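Local atomic coordinates of diketoreductase (Acinetobacter baylyi, PDB entry 4E12), a protein that reduces dicarbonyl compounds with NADH and probably interconverts (3S)-3-hydroxyacyl-CoA and 3-oxoacyl-CoA in fatty acid beta-oxidation. Residues V7-T12 / Q18-T23; A29-D34 / A80-D85; L99-Y104 / V130-R135; K138-H143 / Q168-F173. One frame throughout, in Å; residues are numbered along the deposited sequence.

Contact 1: residues V7-T12 / Q18-T23; sequences VTVLGT and QIAFQT
The carbonyl oxygen of I19 is held by two donors from one residue. T23 N gives it the usual helical bond, and T23 OG1 adds a second, 2.9 Å from I19 O. The two arrive from opposite faces of the carbonyl plane, OG1 lying 27° out of it. A threonine can be buried here because its hydroxyl is satisfied within its own helix, and the bond also fixes its rotation: with OG1 beside the backbone N (chi1 -66°), the methyl faces strand 6-10. There T23 and V7 meet tip to tip, T23 CG2 standing 4.0 Å from V7 CB and about as far from both valine methyls. One turn earlier in the helix, A20 meets V9: V9 CG2 is 3.9 Å from A20 CB and equally near A20 CA, while I19 CG2 touches V9 CG2 more loosely. Alanine's small side chain lets the backbones close to 6.1 Å between V9 CA and A20 CA, against 7.9 Å between V7 CA and T23 CA. Strand and helix run nearly antiparallel (164°), as expected when the turn through G11 and T12, an NAD(+)-binding residue, reverses the chain in a Rossmann unit. Around this core, F47 of helix 37-57 backs A20, I90 of strand 88-91 touches V7 and I19, and V30 of strand 29-33 completes the beta-alpha-beta unit beside T23.

Contact 2: residues A29-D34 / A80-D85; sequences AVTAYD and AQAVKD
The methyl of A82 packs against T31 and Y33. Standing two positions apart on strand 29-33, these residues present their side chains on the same face, toward the end of the short helix 79-82. A82 CB lies 4.0 Å from Y33 CB and equally far from Y33 CD1, so the methyl rests at the base of the tyrosine side chain and meets the ring obliquely. With Y33 CG anti to the backbone N (chi1 165°), the CD1 side of the ring stands beside this methyl. Next to it, T31 CG2 is 4.0 Å from A82 O and 4.2 Å from A82 CB, a van der Waals contact with both; A82 O has its polar partner in T8 OG1. The short side chain of alanine fits the 6.3 Å separation between A82 CA and Y33 CA. Strand 29-33 is the second strand of the Rossmann fold, and D34, just past its end, binds NAD(+), as an acidic residue there does in many NAD-dependent dehydrogenases; D34 OD2 is also hydrogen-bonded to T12 OG1. Helix 79-82 lies on the sheet face turned from helix 14-25. Beyond A82 the helix stops: V83 leaves helical backbone angles, its buried side chain packing on L107 and L110 of helix 97-110. The other side of this turn is loose and polar. Q81 and K84 are exposed, and the bond from K84 NZ to Q81 OE1 is weak at 3.4 Å. D85, likewise exposed, forms a salt bridge with K114.

Contact 3: residues L99-Y104 / V130-R135; sequences LKRDIY and VGYTGR
R101 lays its aliphatic chain over one face of the Y132 ring. In this CH-pi contact R101 CG is 3.8 Å from the ring centroid and only 9° off the ring normal, with R101 CB over the same face, nearest CE2. CG anti to the backbone N (chi1 170°) carries the chain across the ring, and a bend at chi3 then turns the guanidinium to 49° from the ring plane. Y132 OH lies over a face of that group, so the 3.1 Å between R101 NH2 and Y132 OH is proximity without a hydrogen bond; the guanidinium is also poorly ordered. Apolar contacts fill the inner side. Y104 CB touches Y132 CB at 3.7 Å, and Y104 CD1 lies 3.8 Å from T133 CG2, the two side chains running side by side. Y104 OH goes elsewhere, hydrogen-bonding E91. At the end of helix 126-133, T133 OG1 donates in the carbonyl plane to V130 O at 2.8 Å and accepts from R135 N at 3.0 Å, an ST turn spanning G134, whose positive phi suits glycine. Both roles of the hydroxyl are thus used. Since no hydrogen bond joins the segments, helix 97-110, which also carries the NAD(+)-binding K100, meets helix 126-133 largely through carbon surfaces, and the arginine's charge probably adds little directional hold.

Contact 4: residues K138-H143 / Q168-F173; sequences KFLALH and QQVVEF
The strand carrying L140 and L142 and the helix carrying V170 and F173 run in nearly the same direction, 22° apart, with their axes 10.2 Å from each other. Leucines are long enough to span this separation, and at alternate strand positions both lean toward the helix. V170 serves the pair with its two branches. Its CG2 meets L140 tip to tip, 3.9 Å from L140 CD2, while V170 CG1 is 3.6 Å from L142 CD1 where the two side chains slide past each other in opposite directions. L140 holds CG between its backbone N and carbonyl carbon (chi1 46°), which keeps both its methyls near V170. The other methyl of L142 crosses to F173: L142 CD2 comes to the ring edge, near its plane, 4.1 Å from F173 CE2. Beyond, F173 meets F28 edge-to-face and packs on L88 and I90. Branched aliphatic residues and one flat ring thus give a wholly apolar seam. It covers a sheet strand with helix 164-176, in the alpha/beta layering of the Rossmann-type domain, and that strand carries H143, predicted to matter for catalysis and hydrogen-bonded to E155 and S122.

The four contacts follow one another along the chain, each closing before the next opens, all within the NAD-binding domain. Contacts 1, 2 and 4 lie on one mixed sheet: strands 6-10 and 29-33 are neighbours, and strand 139-144 stands three places from 6-10. Helices 14-25 and 164-176 cover one face, where T23 and V7 touch F173; helices 79-82, 97-110 and 126-133 cover the other. Contacts 1 and 2, centres about 10 Å apart, share the hydrogen bond of T8 OG1 with A82 O. Contact 3 packs on contact 4 through F139, their centres about 17 Å apart. Together they sample the helical layers on both faces of the sheet, with T12, D34 and K100 among the NAD(+)-binding residues.

Contact 1: residues V7-T12 / Q18-T23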
loop_
_atom_site.group_PDB
_atom_site.type_symbol
_atom_site.label_atom_id
_atom_site.label_comp_id
_atom_site.label_asym_id
_atom_site.label_seq_id
_atom_site.Cartn_x
_atom_site.Cartn_y
_atom_site.Cartn_z
ATOM N N VAL A 7 17.027 -30.582 9.673
ATOM C CA VAL A 7 17.136 -29.158 9.530
ATOM C C VAL A 7 17.766 -28.613 10.779
ATOM O O VAL A 7 17.321 -28.930 11.884
ATOM C CB VAL A 7 15.749 -28.514 9.301
ATOM C CG1 VAL A 7 15.899 -27.000 9.177
ATOM C CG2 VAL A 7 15.118 -29.092 8.041
ATOM N N THR A 8 18.819 -27.822 10.598
ATOM C CA THR A 8 19.430 -27.102 11.702
ATOM C C THR A 8 19.180 -25.616 11.531
ATOM O O THR A 8 19.351 -25.043 10.449
ATOM C CB THR A 8 20.959 -27.365 11.831
ATOM O OG1 THR A 8 21.176 -28.771 12.031
ATOM C CG2 THR A 8 21.541 -26.603 13.016
ATOM N N VAL A 9 18.752 -25.004 12.617
ATOM C CA VAL A 9 18.505 -23.578 12.637
ATOM C C VAL A 9 19.570 -22.946 13.524
ATOM O O VAL A 9 19.765 -23.397 14.653
ATOM C CB VAL A 9 17.099 -23.283 13.191
ATOM C CG1 VAL A 9 16.897 -21.784 13.270
ATOM C CG2 VAL A 9 16.036 -23.892 12.277
ATOM N N LEU A 10 20.269 -21.939 13.001
ATOM C CA LEU A 10 21.339 -21.266 13.730
ATOM C C LEU A 10 20.777 -20.006 14.359
ATOM O O LEU A 10 20.393 -19.061 13.660
ATOM C CB LEU A 10 22.474 -20.880 12.789
ATOM C CG LEU A 10 22.999 -21.967 11.860
ATOM C CD1 LEU A 10 24.179 -21.373 11.116
ATOM C CD2 LEU A 10 23.409 -23.207 12.651
ATOM N N GLY A 11 20.713 -19.991 15.680
ATOM C CA GLY A 11 20.093 -18.873 16.347
ATOM C C GLY A 11 18.711 -19.219 16.862
ATOM O O GLY A 11 17.910 -19.857 16.171
ATOM N N THR A 12 18.420 -18.797 18.080
ATOM C CA THR A 12 17.189 -19.201 18.730
ATOM C C THR A 12 16.440 -18.008 19.271
ATOM O O THR A 12 15.706 -18.126 20.257
ATOM C CB THR A 12 17.464 -20.191 19.865
ATOM O OG1 THR A 12 18.350 -19.598 20.833
ATOM C CG2 THR A 12 18.089 -21.457 19.299
ATOM N N GLN A 18 10.850 -19.317 15.959
ATOM C CA GLN A 18 9.638 -19.553 15.159
ATOM C C GLN A 18 9.930 -20.455 13.967
ATOM O O GLN A 18 9.142 -21.344 13.637
ATOM C CB GLN A 18 9.052 -18.241 14.647
ATOM C CG GLN A 18 8.602 -17.325 15.746
ATOM C CD GLN A 18 7.959 -16.053 15.244
ATOM O OE1 GLN A 18 7.243 -16.039 14.240
ATOM N NE2 GLN A 18 8.218 -14.970 15.946
ATOM N N ILE A 19 11.056 -20.216 13.302
ATOM C CA ILE A 19 11.416 -20.997 12.132
ATOM C C ILE A 19 11.640 -22.445 12.545
ATOM O O ILE A 19 11.180 -23.375 11.879
ATOM C CB ILE A 19 12.705 -20.448 11.469
ATOM C CG1 ILE A 19 12.457 -19.037 10.917
ATOM C CG2 ILE A 19 13.195 -21.417 10.399
ATOM C CD1 ILE A 19 13.707 -18.337 10.385
ATOM N N ALA A 20 12.348 -22.617 13.653
ATOM C CA ALA A 20 12.650 -23.940 14.171
ATOM C C ALA A 20 11.375 -24.658 14.575
ATOM O O ALA A 20 11.193 -25.834 14.245
ATOM C CB ALA A 20 13.625 -23.838 15.336
ATOM N N PHE A 21 10.467 -23.947 15.244
ATOM C CA PHE A 21 9.256 -24.570 15.734
ATOM C C PHE A 21 8.310 -24.928 14.608
ATOM O O PHE A 21 7.783 -26.033 14.589
ATOM C CB PHE A 21 8.526 -23.726 16.788
ATOM C CG PHE A 21 7.501 -24.511 17.551
ATOM C CD1 PHE A 21 7.860 -25.187 18.716
ATOM C CD2 PHE A 21 6.179 -24.591 17.104
ATOM C CE1 PHE A 21 6.909 -25.942 19.437
ATOM C CE2 PHE A 21 5.226 -25.335 17.808
ATOM C CZ PHE A 21 5.589 -26.010 18.977
ATOM N N GLN A 22 8.076 -24.000 13.688
ATOM C CA GLN A 22 7.282 -24.275 12.497
ATOM C C GLN A 22 7.814 -25.515 11.768
ATOM O O GLN A 22 7.055 -26.375 11.313
ATOM C CB GLN A 22 7.310 -23.056 11.555
ATOM C CG GLN A 22 6.406 -23.182 10.313
ATOM C CD GLN A 22 4.913 -23.115 10.615
ATOM O OE1 GLN A 22 4.495 -22.927 11.761
ATOM N NE2 GLN A 22 4.100 -23.267 9.578
ATOM N N THR A 23 9.132 -25.609 11.659
ATOM C CA THR A 23 9.750 -26.703 10.920
ATOM C C THR A 23 9.576 -28.030 11.668
ATOM O O THR A 23 9.243 -29.054 11.064
ATOM C CB THR A 23 11.232 -26.385 10.610
ATOM O OG1 THR A 23 11.297 -25.271 9.713
ATOM C CG2 THR A 23 11.919 -27.566 9.954
#

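Contact 2: residues A29-D34 / A80-D85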
loop_
_atom_site.group_PDB
_atom_site.type_symbol
_atom_site.label_atom_id
_atom_site.label_comp_id
_atom_site.label_asym_id
_atom_site.label_seq_id
_atom_site.Cartn_x
_atom_site.Cartn_y
_atom_site.Cartn_z
ATOM N N ALA A 29 13.137 -33.185 11.298
ATOM C CA ALA A 29 14.020 -33.387 12.441
ATOM C C ALA A 29 14.860 -32.145 12.631
ATOM O O ALA A 29 15.774 -31.876 11.844
ATOM C CB ALA A 29 14.920 -34.594 12.209
ATOM N N VAL A 30 14.556 -31.405 13.682
ATOM C CA VAL A 30 15.116 -30.079 13.890
ATOM C C VAL A 30 16.146 -30.084 14.997
ATOM O O VAL A 30 15.920 -30.641 16.079
ATOM C CB VAL A 30 14.001 -29.070 14.217
ATOM C CG1 VAL A 30 14.560 -27.711 14.617
ATOM C CG2 VAL A 30 13.084 -28.912 13.014
ATOM N N THR A 31 17.278 -29.457 14.706
ATOM C CA THR A 31 18.261 -29.134 15.729
ATOM C C THR A 31 18.325 -27.611 15.847
ATOM O O THR A 31 18.501 -26.913 14.845
ATOM C CB THR A 31 19.659 -29.641 15.340
ATOM O OG1 THR A 31 19.622 -31.062 15.166
ATOM C CG2 THR A 31 20.671 -29.295 16.423
ATOM N N ALA A 32 18.159 -27.095 17.060
ATOM C CA ALA A 32 18.293 -25.663 17.301
ATOM C C ALA A 32 19.674 -25.395 17.871
ATOM O O ALA A 32 20.046 -25.966 18.899
ATOM C CB ALA A 32 17.224 -25.205 18.294
ATOM N N TYR A 33 20.428 -24.520 17.213
ATOM C CA TYR A 33 21.785 -24.231 17.634
ATOM C C TYR A 33 21.903 -22.827 18.227
ATOM O O TYR A 33 21.307 -21.861 17.734
ATOM C CB TYR A 33 22.778 -24.401 16.481
ATOM C CG TYR A 33 24.097 -23.767 16.826
ATOM C CD1 TYR A 33 25.047 -24.458 17.572
ATOM C CD2 TYR A 33 24.394 -22.468 16.416
ATOM C CE1 TYR A 33 26.261 -23.871 17.904
ATOM C CE2 TYR A 33 25.600 -21.871 16.744
ATOM C CZ TYR A 33 26.527 -22.576 17.484
ATOM O OH TYR A 33 27.721 -21.987 17.803
ATOM N N ASP A 34 22.663 -22.719 19.304
ATOM C CA ASP A 34 22.972 -21.407 19.846
ATOM C C ASP A 34 24.255 -21.525 20.664
ATOM O O ASP A 34 24.806 -22.625 20.799
ATOM C CB ASP A 34 21.805 -20.841 20.640
ATOM C CG ASP A 34 21.754 -19.316 20.590
ATOM O OD1 ASP A 34 22.814 -18.668 20.530
ATOM O OD2 ASP A 34 20.645 -18.757 20.579
ATOM N N ALA A 80 29.675 -27.989 14.978
ATOM C CA ALA A 80 30.054 -29.181 14.228
ATOM C C ALA A 80 29.038 -30.300 14.428
ATOM O O ALA A 80 28.607 -30.933 13.459
ATOM C CB ALA A 80 31.448 -29.648 14.656
ATOM N N GLN A 81 28.668 -30.548 15.684
ATOM C CA GLN A 81 27.685 -31.575 16.018
ATOM C C GLN A 81 26.290 -31.166 15.548
ATOM O O GLN A 81 25.504 -32.008 15.111
ATOM C CB GLN A 81 27.665 -31.818 17.533
ATOM C CG GLN A 81 28.966 -32.401 18.070
ATOM C CD GLN A 81 29.288 -33.751 17.442
ATOM O OE1 GLN A 81 28.400 -34.586 17.260
ATOM N NE2 GLN A 81 30.556 -33.963 17.088
ATOM N N ALA A 82 25.982 -29.871 15.647
ATOM C CA ALA A 82 24.664 -29.366 15.260
ATOM C C ALA A 82 24.355 -29.585 13.779
ATOM O O ALA A 82 23.191 -29.746 13.399
ATOM C CB ALA A 82 24.549 -27.893 15.591
ATOM N N VAL A 83 25.375 -29.572 12.934
ATOM C CA VAL A 83 25.123 -29.642 11.496
ATOM C C VAL A 83 25.691 -30.896 10.831
ATOM O O VAL A 83 25.774 -30.953 9.601
ATOM C CB VAL A 83 25.718 -28.425 10.768
ATOM C CG1 VAL A 83 25.142 -27.127 11.325
ATOM C CG2 VAL A 83 27.234 -28.443 10.869
ATOM N N LYS A 84 26.076 -31.894 11.621
ATOM C CA LYS A 84 26.819 -33.030 11.087
ATOM C C LYS A 84 26.067 -33.812 10.015
ATOM O O LYS A 84 26.687 -34.348 9.092
ATOM C CB LYS A 84 27.285 -33.971 12.202
ATOM C CG LYS A 84 26.172 -34.624 12.996
ATOM C CD LYS A 84 26.753 -35.495 14.112
ATOM C CE LYS A 84 25.667 -36.128 14.967
ATOM N NZ LYS A 84 26.238 -36.914 16.102
ATOM N N ASP A 85 24.748 -33.888 10.126
ATOM C CA ASP A 85 23.961 -34.638 9.157
ATOM C C ASP A 85 22.827 -33.756 8.630
ATOM O O ASP A 85 21.776 -34.257 8.224
ATOM C CB ASP A 85 23.379 -35.902 9.807
ATOM C CG ASP A 85 22.800 -36.880 8.784
ATOM O OD1 ASP A 85 23.192 -36.818 7.598
ATOM O OD2 ASP A 85 21.945 -37.707 9.163
#

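Contact 3: residues L99-Y104 / V130-R135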
loop_
_atom_site.group_PDB
_atom_site.type_symbol
_atom_site.label_atom_id
_atom_site.label_comp_id
_atom_site.label_asym_id
_atom_site.label_seq_id
_atom_site.Cartn_x
_atom_site.Cartn_y
_atom_site.Cartn_z
ATOM N N LEU A 99 29.643 -11.371 12.297
ATOM C CA LEU A 99 29.030 -12.504 12.968
ATOM C C LEU A 99 28.524 -13.548 11.961
ATOM O O LEU A 99 28.695 -14.751 12.172
ATOM C CB LEU A 99 27.925 -11.971 13.872
ATOM C CG LEU A 99 27.232 -12.844 14.910
ATOM C CD1 LEU A 99 26.364 -11.959 15.795
ATOM C CD2 LEU A 99 26.428 -13.950 14.252
ATOM N N LYS A 100 27.926 -13.105 10.859
ATOM C CA LYS A 100 27.522 -14.043 9.820
ATOM C C LYS A 100 28.752 -14.527 9.049
ATOM O O LYS A 100 28.800 -15.671 8.589
ATOM C CB LYS A 100 26.467 -13.434 8.873
ATOM C CG LYS A 100 25.174 -12.964 9.563
ATOM C CD LYS A 100 24.059 -12.668 8.549
ATOM C CE LYS A 100 22.839 -11.980 9.159
ATOM N NZ LYS A 100 22.195 -12.721 10.283
ATOM N N ARG A 101 29.751 -13.654 8.914
ATOM C CA ARG A 101 31.005 -14.019 8.254
ATOM C C ARG A 101 31.638 -15.250 8.900
ATOM O O ARG A 101 31.957 -16.235 8.220
ATOM C CB ARG A 101 32.009 -12.858 8.284
ATOM C CG ARG A 101 33.403 -13.278 7.827
ATOM C CD ARG A 101 34.491 -12.253 8.145
ATOM N NE ARG A 101 34.623 -11.211 7.133
ATOM C CZ ARG A 101 34.062 -10.009 7.202
ATOM N NH1 ARG A 101 33.315 -9.679 8.246
ATOM N NH2 ARG A 101 34.248 -9.133 6.225
ATOM N N ASP A 102 31.825 -15.198 10.213
ATOM C CA ASP A 102 32.526 -16.281 10.893
ATOM C C ASP A 102 31.674 -17.542 10.973
ATOM O O ASP A 102 32.190 -18.655 10.841
ATOM C CB ASP A 102 33.068 -15.846 12.260
ATOM C CG ASP A 102 31.991 -15.362 13.191
ATOM O OD1 ASP A 102 30.870 -15.106 12.717
ATOM O OD2 ASP A 102 32.272 -15.235 14.402
ATOM N N ILE A 103 30.369 -17.369 11.164
ATOM C CA ILE A 103 29.444 -18.494 11.081
ATOM C C ILE A 103 29.566 -19.226 9.750
ATOM O O ILE A 103 29.763 -20.442 9.732
ATOM C CB ILE A 103 27.979 -18.057 11.310
ATOM C CG1 ILE A 103 27.759 -17.728 12.780
ATOM C CG2 ILE A 103 27.014 -19.135 10.853
ATOM C CD1 ILE A 103 27.968 -18.920 13.694
ATOM N N TYR A 104 29.447 -18.506 8.634
ATOM C CA TYR A 104 29.482 -19.173 7.335
ATOM C C TYR A 104 30.818 -19.794 6.997
ATOM O O TYR A 104 30.871 -20.819 6.314
ATOM C CB TYR A 104 29.007 -18.274 6.192
ATOM C CG TYR A 104 27.513 -18.071 6.218
ATOM C CD1 TYR A 104 26.647 -19.109 5.851
ATOM C CD2 TYR A 104 26.963 -16.860 6.611
ATOM C CE1 TYR A 104 25.269 -18.935 5.879
ATOM C CE2 TYR A 104 25.580 -16.675 6.642
ATOM C CZ TYR A 104 24.744 -17.722 6.273
ATOM O OH TYR A 104 23.382 -17.553 6.296
ATOM N N VAL A 130 27.812 -14.810 0.237
ATOM C CA VAL A 130 28.031 -16.060 -0.489
ATOM C C VAL A 130 29.482 -16.542 -0.456
ATOM O O VAL A 130 29.742 -17.745 -0.343
ATOM C CB VAL A 130 27.525 -15.985 -1.940
ATOM C CG1 VAL A 130 28.169 -14.821 -2.672
ATOM C CG2 VAL A 130 27.777 -17.301 -2.667
ATOM N N GLY A 131 30.413 -15.599 -0.540
ATOM C CA GLY A 131 31.822 -15.946 -0.583
ATOM C C GLY A 131 32.318 -16.766 0.593
ATOM O O GLY A 131 33.237 -17.576 0.444
ATOM N N TYR A 132 31.714 -16.564 1.758
ATOM C CA TYR A 132 32.144 -17.240 2.974
ATOM C C TYR A 132 31.641 -18.677 3.014
ATOM O O TYR A 132 32.240 -19.533 3.669
ATOM C CB TYR A 132 31.601 -16.512 4.195
ATOM C CG TYR A 132 31.892 -15.038 4.202
ATOM C CD1 TYR A 132 33.151 -14.559 3.859
ATOM C CD2 TYR A 132 30.907 -14.117 4.554
ATOM C CE1 TYR A 132 33.427 -13.193 3.864
ATOM C CE2 TYR A 132 31.170 -12.749 4.562
ATOM C CZ TYR A 132 32.431 -12.294 4.217
ATOM O OH TYR A 132 32.699 -10.946 4.223
ATOM N N THR A 133 30.537 -18.952 2.334
ATOM C CA THR A 133 29.939 -20.272 2.448
ATOM C C THR A 133 30.859 -21.351 1.905
ATOM O O THR A 133 30.985 -22.420 2.505
ATOM C CB THR A 133 28.590 -20.390 1.717
ATOM O OG1 THR A 133 28.789 -20.285 0.303
ATOM C CG2 THR A 133 27.636 -19.308 2.187
ATOM N N GLY A 134 31.488 -21.077 0.769
ATOM C CA GLY A 134 32.287 -22.095 0.115
ATOM C C GLY A 134 31.431 -23.025 -0.713
ATOM O O GLY A 134 31.919 -24.001 -1.287
ATOM N N ARG A 135 30.134 -22.738 -0.745
ATOM C CA ARG A 135 29.209 -23.487 -1.578
ATOM C C ARG A 135 28.131 -22.581 -2.172
ATOM O O ARG A 135 26.954 -22.680 -1.823
ATOM C CB ARG A 135 28.605 -24.669 -0.810
ATOM C CG ARG A 135 27.809 -24.315 0.440
ATOM C CD ARG A 135 27.354 -25.591 1.168
ATOM N NE ARG A 135 28.475 -26.274 1.816
ATOM C CZ ARG A 135 28.383 -27.413 2.497
ATOM N NH1 ARG A 135 27.217 -28.021 2.629
ATOM N NH2 ARG A 135 29.465 -27.949 3.052
#

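Contact 4: residues K138-H143 / Q168-F173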
loop_
_atom_site.group_PDB
_atom_site.type_symbol
_atom_site.label_atom_id
_atom_site.label_comp_id
_atom_site.label_asym_id
_atom_site.label_seq_id
_atom_site.Cartn_x
_atom_site.Cartn_y
_atom_site.Cartn_z
ATOM N N LYS A 138 24.771 -23.765 -3.331
ATOM C CA LYS A 138 23.876 -24.288 -2.308
ATOM C C LYS A 138 23.505 -23.238 -1.271
ATOM O O LYS A 138 23.080 -23.591 -0.169
ATOM C CB LYS A 138 24.517 -25.496 -1.609
ATOM C CG LYS A 138 24.700 -26.726 -2.491
ATOM C CD LYS A 138 25.350 -27.847 -1.706
ATOM C CE LYS A 138 25.393 -29.149 -2.493
ATOM N NZ LYS A 138 24.030 -29.696 -2.731
ATOM N N PHE A 139 23.675 -21.962 -1.611
ATOM C CA PHE A 139 23.383 -20.875 -0.688
ATOM C C PHE A 139 22.309 -19.967 -1.276
ATOM O O PHE A 139 22.362 -19.599 -2.451
ATOM C CB PHE A 139 24.641 -20.062 -0.402
ATOM C CG PHE A 139 24.425 -18.927 0.538
ATOM C CD1 PHE A 139 24.707 -17.619 0.157
ATOM C CD2 PHE A 139 23.935 -19.164 1.822
ATOM C CE1 PHE A 139 24.507 -16.557 1.031
ATOM C CE2 PHE A 139 23.732 -18.113 2.708
ATOM C CZ PHE A 139 24.019 -16.798 2.312
ATOM N N LEU A 140 21.318 -19.629 -0.463
ATOM C CA LEU A 140 20.305 -18.668 -0.865
ATOM C C LEU A 140 19.665 -18.036 0.354
ATOM O O LEU A 140 20.067 -18.300 1.490
ATOM C CB LEU A 140 19.253 -19.319 -1.775
ATOM C CG LEU A 140 18.671 -20.675 -1.360
ATOM C CD1 LEU A 140 18.013 -20.598 0.007
ATOM C CD2 LEU A 140 17.692 -21.171 -2.411
ATOM N N ALA A 141 18.683 -17.179 0.120
ATOM C CA ALA A 141 17.951 -16.596 1.229
ATOM C C ALA A 141 16.592 -17.249 1.311
ATOM O O ALA A 141 15.969 -17.512 0.280
ATOM C CB ALA A 141 17.808 -15.094 1.050
ATOM N N LEU A 142 16.164 -17.535 2.539
ATOM C CA LEU A 142 14.817 -17.982 2.849
ATOM C C LEU A 142 14.338 -17.078 3.972
ATOM O O LEU A 142 14.749 -17.230 5.126
ATOM C CB LEU A 142 14.837 -19.443 3.314
ATOM C CG LEU A 142 13.464 -20.089 3.528
ATOM C CD1 LEU A 142 12.747 -20.142 2.176
ATOM C CD2 LEU A 142 13.618 -21.484 4.113
ATOM N N HIS A 143 13.468 -16.141 3.621
ATOM C CA HIS A 143 13.133 -15.025 4.482
ATOM C C HIS A 143 11.703 -15.155 4.962
ATOM O O HIS A 143 10.765 -15.221 4.162
ATOM C CB HIS A 143 13.328 -13.719 3.716
ATOM C CG HIS A 143 13.123 -12.486 4.546
ATOM N ND1 HIS A 143 12.124 -11.574 4.282
ATOM C CD2 HIS A 143 13.783 -12.019 5.633
ATOM C CE1 HIS A 143 12.177 -10.596 5.172
ATOM N NE2 HIS A 143 13.175 -10.843 6.002
ATOM N N GLN A 168 14.681 -24.905 -6.077
ATOM C CA GLN A 168 13.397 -25.583 -6.085
ATOM C C GLN A 168 13.205 -26.471 -4.854
ATOM O O GLN A 168 12.088 -26.601 -4.349
ATOM C CB GLN A 168 13.183 -26.393 -7.368
ATOM C CG GLN A 168 11.821 -27.060 -7.426
ATOM C CD GLN A 168 10.667 -26.070 -7.587
ATOM O OE1 GLN A 168 10.874 -24.887 -7.880
ATOM N NE2 GLN A 168 9.445 -26.553 -7.388
ATOM N N GLN A 169 14.276 -27.086 -4.363
ATOM C CA GLN A 169 14.153 -27.894 -3.154
ATOM C C GLN A 169 13.760 -27.015 -1.964
ATOM O O GLN A 169 12.927 -27.417 -1.151
ATOM C CB GLN A 169 15.440 -28.671 -2.851
ATOM C CG GLN A 169 15.858 -29.609 -3.967
ATOM C CD GLN A 169 17.094 -30.419 -3.629
ATOM O OE1 GLN A 169 17.569 -30.407 -2.491
ATOM N NE2 GLN A 169 17.632 -31.121 -4.623
ATOM N N VAL A 170 14.352 -25.825 -1.860
ATOM C CA VAL A 170 13.975 -24.901 -0.792
ATOM C C VAL A 170 12.519 -24.453 -0.967
ATOM O O VAL A 170 11.770 -24.346 0.013
ATOM C CB VAL A 170 14.931 -23.675 -0.721
ATOM C CG1 VAL A 170 14.417 -22.653 0.279
ATOM C CG2 VAL A 170 16.325 -24.128 -0.299
ATOM N N VAL A 171 12.111 -24.192 -2.207
ATOM C CA VAL A 171 10.721 -23.853 -2.460
ATOM C C VAL A 171 9.817 -24.966 -1.980
ATOM O O VAL A 171 8.800 -24.709 -1.342
ATOM C CB VAL A 171 10.426 -23.551 -3.948
ATOM C CG1 VAL A 171 8.924 -23.427 -4.165
ATOM C CG2 VAL A 171 11.098 -22.247 -4.353
ATOM N N GLU A 172 10.180 -26.212 -2.264
ATOM C CA GLU A 172 9.339 -27.324 -1.833
ATOM C C GLU A 172 9.396 -27.495 -0.319
ATOM O O GLU A 172 8.395 -27.834 0.315
ATOM C CB GLU A 172 9.710 -28.605 -2.596
ATOM C CG GLU A 172 9.347 -28.502 -4.088
ATOM C CD GLU A 172 9.873 -29.648 -4.922
ATOM O OE1 GLU A 172 10.649 -30.466 -4.382
ATOM O OE2 GLU A 172 9.517 -29.718 -6.123
ATOM N N PHE A 173 10.562 -27.242 0.268
ATOM C CA PHE A 173 10.669 -27.243 1.721
ATOM C C PHE A 173 9.745 -26.182 2.304
ATOM O O PHE A 173 9.017 -26.444 3.264
ATOM C CB PHE A 173 12.097 -26.946 2.187
ATOM C CG PHE A 173 12.202 -26.688 3.656
ATOM C CD1 PHE A 173 12.197 -27.741 4.565
ATOM C CD2 PHE A 173 12.304 -25.382 4.138
ATOM C CE1 PHE A 173 12.292 -27.497 5.943
ATOM C CE2 PHE A 173 12.399 -25.119 5.509
ATOM C CZ PHE A 173 12.394 -26.169 6.419
#